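Local coordinates for alcohol dehydrogenase IV (Corynebacterium glutamicum, PDB 3IV7) that acts as an iron-containing alcohol dehydrogenase and probably reduces maleylacetate with NAD as cofactor, at the interface of chains A and B. Numbering follows the deposited sequence. Chains: chain A/B, Alcohol dehydrogenase IV.

Contact 1: the interface of chains A and B. Residues chain A 15-18; chain B 9-12.
A:Lys16 lies alongside B:Asp11, both side chains leaving the same face of an antiparallel sheet that strand 15-20 of chain A and strand 7-12 of chain B build across the interface. The pair illustrates how a lysine can be followed by one acceptor along its whole length. CG is anti to the backbone N (chi1 174°), which sends it along its own strand toward A:Met18. CB of A:Lys16 sits 3.5 Å from the carboxylate oxygen OD1 of B:Asp11. CG of A:Lys16 touches that oxygen and also the amide oxygen OD1 of B:Asn9, 3.5 Å away in a roughly perpendicular direction. CD lies about equally near both oxygens, and CE rests against B:Asp11 OD1. Bends at chi3 (-76°) and chi4 (-63°) turn the tip toward the partner strand, and the ammonium NZ of A:Lys16 makes a short salt bridge of 2.5 Å to B:Asp11 OD1. NZ comes in on the syn side of that oxygen, the side of OD2, while OD2 itself stays farther off. A weak hydrogen bond from NZ to B:Asn9 OD1 adds a second acceptor, and the positive tip would be expected to steady the carboxylate. Two residues on, on the same face, the selenomethionine A:Met18 runs beside B:Asn9, its CG 3.8 Å from the amide carbon CG.

Beneath these side chains the backbones are zipped by paired bonds between A:Gln15 and B:Thr12 and between A:Val17 and B:His10. B:His10 and B:Thr12 project from the opposite face, where the hydroxyl of B:Thr12 lies in the plane of the imidazole at its edge. In the ladder, the amide N of B:Thr12 reaches the carbonyl O of A:Gln15 at 2.7 Å.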
# COMPACT_ATOMS: atom_id res chain seq x y z
N GLN A 15 2.55 -6.90 -5.81
CA GLN A 15 3.71 -7.54 -5.24
C GLN A 15 3.36 -8.39 -4.03
O GLN A 15 2.48 -8.05 -3.25
CB GLN A 15 4.75 -6.49 -4.83
CG GLN A 15 6.17 -7.04 -4.81
CD GLN A 15 7.21 -5.94 -4.73
OE1 GLN A 15 7.08 -5.00 -3.94
NE2 GLN A 15 8.27 -6.05 -5.54
N LYS A 16 4.06 -9.51 -3.90
CA LYS A 16 4.01 -10.32 -2.70
C LYS A 16 5.32 -10.11 -1.94
O LYS A 16 6.41 -10.08 -2.55
CB LYS A 16 3.84 -11.79 -3.03
CG LYS A 16 3.92 -12.73 -1.82
CD LYS A 16 3.87 -14.24 -2.24
CE LYS A 16 2.48 -14.70 -2.64
NZ LYS A 16 1.49 -14.60 -1.47
N VAL A 17 5.21 -9.98 -0.64
CA VAL A 17 6.34 -9.83 0.23
C VAL A 17 6.27 -10.87 1.29
O VAL A 17 5.23 -11.02 1.98
CB VAL A 17 6.31 -8.45 0.92
CG1 VAL A 17 7.59 -8.23 1.76
CG2 VAL A 17 6.15 -7.38 -0.12
N MSE A 18 7.31 -11.69 1.39
CA MSE A 18 7.37 -12.71 2.43
C MSE A 18 8.52 -12.32 3.35
O MSE A 18 9.63 -12.04 2.89
CB MSE A 18 7.61 -14.07 1.82
CG MSE A 18 6.59 -14.44 0.75
SE MSE A 18 7.16 -15.95 -0.37
CE MSE A 18 6.33 -17.35 0.59
N ASN B 9 3.44 -12.55 5.48
CA ASN B 9 3.37 -12.78 4.06
C ASN B 9 2.31 -11.81 3.63
O ASN B 9 1.19 -11.87 4.14
CB ASN B 9 2.97 -14.25 3.79
CG ASN B 9 3.12 -14.68 2.29
OD1 ASN B 9 3.00 -13.88 1.38
ND2 ASN B 9 3.33 -15.99 2.07
N HIS B 10 2.69 -10.82 2.82
CA HIS B 10 1.72 -9.81 2.39
C HIS B 10 1.56 -9.82 0.89
O HIS B 10 2.57 -9.98 0.12
CB HIS B 10 2.16 -8.42 2.85
CG HIS B 10 1.16 -7.34 2.53
ND1 HIS B 10 0.13 -7.03 3.36
CD2 HIS B 10 1.04 -6.53 1.45
CE1 HIS B 10 -0.57 -6.04 2.83
NE2 HIS B 10 -0.04 -5.73 1.66
N ASP B 11 0.30 -9.68 0.45
CA ASP B 11 -0.02 -9.52 -0.98
C ASP B 11 -0.58 -8.18 -1.21
O ASP B 11 -1.58 -7.83 -0.65
CB ASP B 11 -1.03 -10.58 -1.46
CG ASP B 11 -0.53 -11.96 -1.31
OD1 ASP B 11 0.61 -12.26 -1.78
OD2 ASP B 11 -1.24 -12.77 -0.72
N THR B 12 0.10 -7.40 -2.05
CA THR B 12 -0.39 -6.12 -2.42
C THR B 12 -1.02 -6.28 -3.80
O THR B 12 -0.40 -6.76 -4.72
CB THR B 12 0.70 -5.09 -2.51
OG1 THR B 12 1.31 -4.91 -1.23
CG2 THR B 12 0.10 -3.71 -3.02

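Contact 2: the interface of chains A and B. Residues chain A 6-10; chain B 17-20, 27.
The side chains of A:Phe8 and B:Phe19 meet in the middle of a cross-chain antiparallel ladder, a worked case of two aromatic rings that lie almost parallel yet touch through a methylene. The rings are slipped past each other, so that CB of B:Phe19 sits over one face of the A:Phe8 ring, off toward the rim and 3.6 Å from the ring centroid, in a CH-pi contact. The A:Phe8 rim atoms CE1 and CZ take most of this contact; CE1 lies 3.5 Å from CG of B:Phe19. A:Phe8 holds its ring there by placing CG between its own backbone N and carbonyl carbon (chi1 64°), the crowded position, whereas CG of B:Phe19 is anti to its backbone N (chi1 -166°) and carries the ring away along the interface. Alongside A:Phe8, pointing the same way, B:Val17 brings CG1 to 4.1 Å from CE2.

The CD1-CE1 edge of the B:Phe19 ring is met by A:Leu6. The carbonyl O of A:Leu6 lies in the ring plane at this edge, 3.6 Å from CD1 of B:Phe19, and the leucine side chain crosses the phenylalanine at about a right angle, with CG 4.0 Å from CE1.

On the other face of the sheet, the selenomethionine B:Met18 and A:Asn9 run side by side, pointing the same way, with CE of B:Met18 3.6 Å from the amide nitrogen ND2 of A:Asn9. B:Phe27, from helix 24-35, backs this face: CB of B:Met18 stands over the centre of its ring, a second-shell contact within chain B that may help position the selenomethionine. Backbone bonds join A:Phe8 with B:Phe19 and A:His10 with B:Val17, fixing the register under both layers. Among them, the amide N of B:Phe19 meets the carbonyl O of A:Phe8 at 2.8 Å.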
# COMPACT_ATOMS: atom_id res chain seq x y z
N LEU A 6 -8.43 17.80 -2.57
CA LEU A 6 -7.61 16.62 -2.75
C LEU A 6 -7.78 15.97 -4.13
O LEU A 6 -8.90 15.63 -4.55
CB LEU A 6 -7.91 15.60 -1.66
CG LEU A 6 -7.04 14.33 -1.66
CD1 LEU A 6 -5.56 14.68 -1.77
CD2 LEU A 6 -7.33 13.50 -0.40
N ALA A 7 -6.68 15.78 -4.82
CA ALA A 7 -6.70 15.17 -6.12
C ALA A 7 -5.44 14.39 -6.33
O ALA A 7 -4.35 14.88 -6.06
CB ALA A 7 -6.82 16.24 -7.18
N PHE A 8 -5.58 13.15 -6.79
CA PHE A 8 -4.45 12.31 -7.10
C PHE A 8 -4.80 11.12 -7.99
O PHE A 8 -5.97 10.77 -8.19
CB PHE A 8 -3.74 11.81 -5.82
CG PHE A 8 -4.60 10.92 -4.94
CD1 PHE A 8 -5.35 11.46 -3.90
CD2 PHE A 8 -4.58 9.53 -5.11
CE1 PHE A 8 -6.13 10.62 -3.07
CE2 PHE A 8 -5.39 8.69 -4.30
CZ PHE A 8 -6.13 9.23 -3.28
N ASN A 9 -3.77 10.57 -8.61
CA ASN A 9 -3.85 9.38 -9.44
C ASN A 9 -2.76 8.44 -8.91
O ASN A 9 -1.55 8.71 -9.06
CB ASN A 9 -3.61 9.76 -10.91
CG ASN A 9 -3.89 8.60 -11.88
OD1 ASN A 9 -3.71 7.44 -11.55
ND2 ASN A 9 -4.29 8.94 -13.11
N HIS A 10 -3.17 7.37 -8.25
CA HIS A 10 -2.22 6.50 -7.58
C HIS A 10 -2.22 5.08 -8.17
O HIS A 10 -3.27 4.44 -8.30
CB HIS A 10 -2.53 6.44 -6.07
CG HIS A 10 -1.64 5.50 -5.31
ND1 HIS A 10 -0.47 5.91 -4.72
CD2 HIS A 10 -1.71 4.16 -5.14
CE1 HIS A 10 0.14 4.86 -4.20
NE2 HIS A 10 -0.60 3.79 -4.43
N VAL B 17 -6.04 4.14 -8.68
CA VAL B 17 -7.05 4.96 -8.01
C VAL B 17 -6.96 6.38 -8.49
O VAL B 17 -5.90 7.01 -8.38
CB VAL B 17 -6.84 4.95 -6.50
CG1 VAL B 17 -7.91 5.79 -5.80
CG2 VAL B 17 -6.84 3.55 -6.01
N MSE B 18 -8.06 6.88 -9.08
CA MSE B 18 -8.14 8.27 -9.51
C MSE B 18 -9.12 8.98 -8.59
O MSE B 18 -10.30 8.59 -8.49
CB MSE B 18 -8.63 8.35 -10.96
CG MSE B 18 -7.76 7.56 -11.92
SE MSE B 18 -8.57 7.36 -13.64
CE MSE B 18 -7.58 8.69 -14.60
N PHE B 19 -8.65 10.01 -7.92
CA PHE B 19 -9.40 10.68 -6.87
C PHE B 19 -9.55 12.17 -7.13
O PHE B 19 -8.54 12.88 -7.37
CB PHE B 19 -8.64 10.48 -5.53
CG PHE B 19 -9.45 10.81 -4.31
CD1 PHE B 19 -9.65 12.14 -3.94
CD2 PHE B 19 -9.98 9.81 -3.53
CE1 PHE B 19 -10.40 12.45 -2.83
CE2 PHE B 19 -10.73 10.12 -2.40
CZ PHE B 19 -10.94 11.43 -2.06
N GLY B 20 -10.78 12.68 -7.06
CA GLY B 20 -10.98 14.11 -7.18
C GLY B 20 -12.41 14.59 -7.31
O GLY B 20 -13.17 14.08 -8.14
N PHE B 27 -12.08 11.88 -15.53
CA PHE B 27 -11.26 10.69 -15.23
C PHE B 27 -11.69 9.47 -16.10
O PHE B 27 -10.85 8.75 -16.63
CB PHE B 27 -11.36 10.31 -13.74
CG PHE B 27 -10.39 11.05 -12.84
CD1 PHE B 27 -9.02 11.10 -13.13
CD2 PHE B 27 -10.80 11.54 -11.62
CE1 PHE B 27 -8.11 11.72 -12.25
CE2 PHE B 27 -9.90 12.16 -10.73
CZ PHE B 27 -8.57 12.24 -11.05

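The C-alpha centres of contact 1 and contact 2 lie about 24 Å apart, and both pair strand 7-12 of one chain with strand 15-20 of the other. The chains exchange roles between them, as the two-fold symmetry requires, so Asn9, His10, Val17 and Met18 take part in both. The two patches lie in the twin ladders related by the two-fold and sample overlapping stretches, the charged part in contact 1 and the aromatic part in contact 2. Each chain pairs its strand 7-12 with strand 15-20 of its neighbour, a reciprocal pairing that suggests a dimer, although the structure alone does not prove one in solution.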